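Local coordinates for protein transcription factor SKN7 (Chaetomium thermophilum, PDB 5D5W) that binds heat-shock-element DNA through an HSF-type domain and probably controls transcription in response to osmotic and oxidative stress, at residues R22-D26 with G27-V31. Sequence-based numbering, arbitrary orientation.
Sequences RWSDD and GDSFV
R22 and V31 form an antiparallel hydrogen-bonded pair: R22 N donates to V31 O at 3.0 Å, and V31 N returns a bond to R22 O at 2.7 Å. A third backbone bond, S24 N to S29 O at 2.7 Å, is also nearly straight at its hydrogen, although the donor is tilted from the carbonyl plane. Between these rungs W23 and F30 make a non-hydrogen-bonded pair whose side chains diverge. The side-chain polar contacts centre on S24. With chi1 at 80°, its hydroxyl lies between its own backbone N and carbonyl carbon and faces S29, where OG to OG is 3.0 Å; this bond is weak, S29 O competes for the same proton, and the stronger partner of S29 OG is E84 OE2, on strand 82-86. All of this belongs to the beta hairpin of strands 21-23 and 30-33, at one edge of the antiparallel sheet in the winged helix-turn-helix domain of the HSF family. Its loop turns at G27, whose positive phi of 109° suits glycine. On either side of it in sequence, D26 and D28 bring their carboxylates together with OD2 to OD2 at 3.1 Å and planes 76° apart, a like-charge proximity that would probably raise the affinity of one for a proton. S29 O lies at the W23 indole edge. Apolar contact is confined here to W23 CE3 and F30 CB, 4.3 Å apart. Both aromatics pack on helix 3-12; W23 also meets F90.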
ATOM      1  N   ARG B  22     -11.341 -10.469   8.381  1.00 66.55           N
ATOM      2  CA  ARG B  22     -12.267 -10.945   9.418  1.00 65.52           C
ATOM      3  C   ARG B  22     -12.249 -10.090  10.681  1.00 60.10           C
ATOM      4  O   ARG B  22     -11.352  -9.280  10.877  1.00 60.72           O
ATOM      5  CB  ARG B  22     -11.940 -12.397   9.789  1.00 67.69           C
ATOM      6  CG  ARG B  22     -10.571 -12.603  10.430  1.00 73.41           C
ATOM      7  CD  ARG B  22     -10.392 -14.046  10.882  1.00 81.13           C
ATOM      8  NE  ARG B  22      -9.109 -14.300  11.538  1.00 89.62           N
ATOM      9  CZ  ARG B  22      -7.938 -14.441  10.911  1.00 98.15           C
ATOM     10  NH1 ARG B  22      -7.847 -14.334   9.583  1.00102.70           N
ATOM     11  NH2 ARG B  22      -6.841 -14.679  11.624  1.00101.31           N
ATOM     12  N   TRP B  23     -13.247 -10.295  11.538  1.00 59.34           N
ATOM     13  CA  TRP B  23     -13.275  -9.693  12.871  1.00 57.07           C
ATOM     14  C   TRP B  23     -12.182 -10.299  13.737  1.00 59.82           C
ATOM     15  O   TRP B  23     -11.861 -11.485  13.626  1.00 58.74           O
ATOM     16  CB  TRP B  23     -14.619  -9.934  13.574  1.00 55.67           C
ATOM     17  CG  TRP B  23     -15.804  -9.238  12.973  1.00 55.15           C
ATOM     18  CD1 TRP B  23     -16.774  -9.800  12.195  1.00 56.50           C
ATOM     19  CD2 TRP B  23     -16.159  -7.858  13.119  1.00 55.74           C
ATOM     20  NE1 TRP B  23     -17.704  -8.850  11.830  1.00 57.46           N
ATOM     21  CE2 TRP B  23     -17.350  -7.651  12.388  1.00 56.51           C
ATOM     22  CE3 TRP B  23     -15.583  -6.774  13.791  1.00 55.49           C
ATOM     23  CZ2 TRP B  23     -17.974  -6.410  12.309  1.00 56.61           C
ATOM     24  CZ3 TRP B  23     -16.210  -5.535  13.718  1.00 54.63           C
ATOM     25  CH2 TRP B  23     -17.393  -5.368  12.985  1.00 56.61           C
ATOM     26  N   SER B  24     -11.624  -9.480  14.617  1.00 65.85           N
ATOM     27  CA  SER B  24     -10.715  -9.966  15.639  1.00 72.75           C
ATOM     28  C   SER B  24     -11.516 -10.830  16.596  1.00 81.07           C
ATOM     29  O   SER B  24     -12.677 -10.541  16.870  1.00 84.48           O
ATOM     30  CB  SER B  24     -10.085  -8.804  16.406  1.00 73.32           C
ATOM     31  OG  SER B  24     -10.970  -8.306  17.393  1.00 72.74           O
ATOM     32  N   ASP B  25     -10.881 -11.879  17.106  1.00 93.74           N
ATOM     33  CA  ASP B  25     -11.518 -12.851  18.012  1.00 98.00           C
ATOM     34  C   ASP B  25     -12.517 -12.221  18.998  1.00 92.74           C
ATOM     35  O   ASP B  25     -13.649 -12.707  19.145  1.00 81.96           O
ATOM     36  CB  ASP B  25     -10.434 -13.612  18.784  1.00104.68           C
ATOM     37  CG  ASP B  25      -9.379 -14.208  17.867  1.00110.57           C
ATOM     38  OD1 ASP B  25      -9.739 -15.047  17.007  1.00117.25           O
ATOM     39  OD2 ASP B  25      -8.197 -13.816  18.001  1.00109.00           O
ATOM     40  N   ASP B  26     -12.084 -11.145  19.658  1.00 86.12           N
ATOM     41  CA  ASP B  26     -12.945 -10.346  20.527  1.00 83.09           C
ATOM     42  C   ASP B  26     -14.219  -9.945  19.804  1.00 77.57           C
ATOM     43  O   ASP B  26     -15.323 -10.231  20.268  1.00 84.07           O
ATOM     44  CB  ASP B  26     -12.223  -9.071  20.978  1.00 88.19           C
ATOM     45  CG  ASP B  26     -11.218  -9.315  22.097  1.00 94.50           C
ATOM     46  OD1 ASP B  26     -11.037 -10.481  22.515  1.00 98.96           O
ATOM     47  OD2 ASP B  26     -10.611  -8.324  22.568  1.00 99.10           O
ATOM     48  N   GLY B  27     -14.049  -9.300  18.656  1.00 70.31           N
ATOM     49  CA  GLY B  27     -15.167  -8.756  17.881  1.00 66.05           C
ATOM     50  C   GLY B  27     -15.222  -7.239  17.919  1.00 61.94           C
ATOM     51  O   GLY B  27     -16.157  -6.638  17.398  1.00 57.41           O
ATOM     52  N   ASP B  28     -14.200  -6.630  18.517  1.00 61.86           N
ATOM     53  CA  ASP B  28     -14.145  -5.188  18.742  1.00 66.34           C
ATOM     54  C   ASP B  28     -13.192  -4.462  17.781  1.00 64.94           C
ATOM     55  O   ASP B  28     -13.126  -3.229  17.784  1.00 63.33           O
ATOM     56  CB  ASP B  28     -13.761  -4.899  20.204  1.00 72.12           C
ATOM     57  CG  ASP B  28     -12.528  -5.684  20.673  1.00 76.23           C
ATOM     58  OD1 ASP B  28     -11.726  -6.143  19.823  1.00 75.49           O
ATOM     59  OD2 ASP B  28     -12.365  -5.840  21.908  1.00 78.42           O
ATOM     60  N   SER B  29     -12.451  -5.243  16.990  1.00 63.82           N
ATOM     61  CA  SER B  29     -11.629  -4.750  15.872  1.00 60.62           C
ATOM     62  C   SER B  29     -11.678  -5.770  14.721  1.00 60.45           C
ATOM     63  O   SER B  29     -12.164  -6.890  14.907  1.00 59.52           O
ATOM     64  CB  SER B  29     -10.177  -4.535  16.310  1.00 60.25           C
ATOM     65  OG  SER B  29      -9.535  -5.764  16.618  1.00 56.69           O
ATOM     66  N   PHE B  30     -11.197  -5.373  13.542  1.00 58.07           N
ATOM     67  CA  PHE B  30     -11.116  -6.277  12.391  1.00 55.90           C
ATOM     68  C   PHE B  30      -9.697  -6.335  11.837  1.00 56.87           C
ATOM     69  O   PHE B  30      -8.874  -5.453  12.093  1.00 55.34           O
ATOM     70  CB  PHE B  30     -12.131  -5.901  11.296  1.00 55.41           C
ATOM     71  CG  PHE B  30     -11.715  -4.742  10.441  1.00 51.97           C
ATOM     72  CD1 PHE B  30     -11.090  -4.948   9.215  1.00 51.96           C
ATOM     73  CD2 PHE B  30     -11.953  -3.446  10.859  1.00 48.28           C
ATOM     74  CE1 PHE B  30     -10.688  -3.875   8.432  1.00 50.26           C
ATOM     75  CE2 PHE B  30     -11.568  -2.375  10.077  1.00 48.39           C
ATOM     76  CZ  PHE B  30     -10.935  -2.585   8.865  1.00 49.11           C
ATOM     77  N   VAL B  31      -9.427  -7.402  11.090  1.00 59.06           N
ATOM     78  CA  VAL B  31      -8.104  -7.685  10.558  1.00 59.27           C
ATOM     79  C   VAL B  31      -8.186  -7.858   9.055  1.00 62.72           C
ATOM     80  O   VAL B  31      -9.064  -8.563   8.573  1.00 64.63           O
ATOM     81  CB  VAL B  31      -7.547  -8.995  11.139  1.00 58.37           C
ATOM     82  CG1 VAL B  31      -6.091  -9.179  10.740  1.00 59.23           C
ATOM     83  CG2 VAL B  31      -7.693  -9.012  12.652  1.00 59.22           C
TER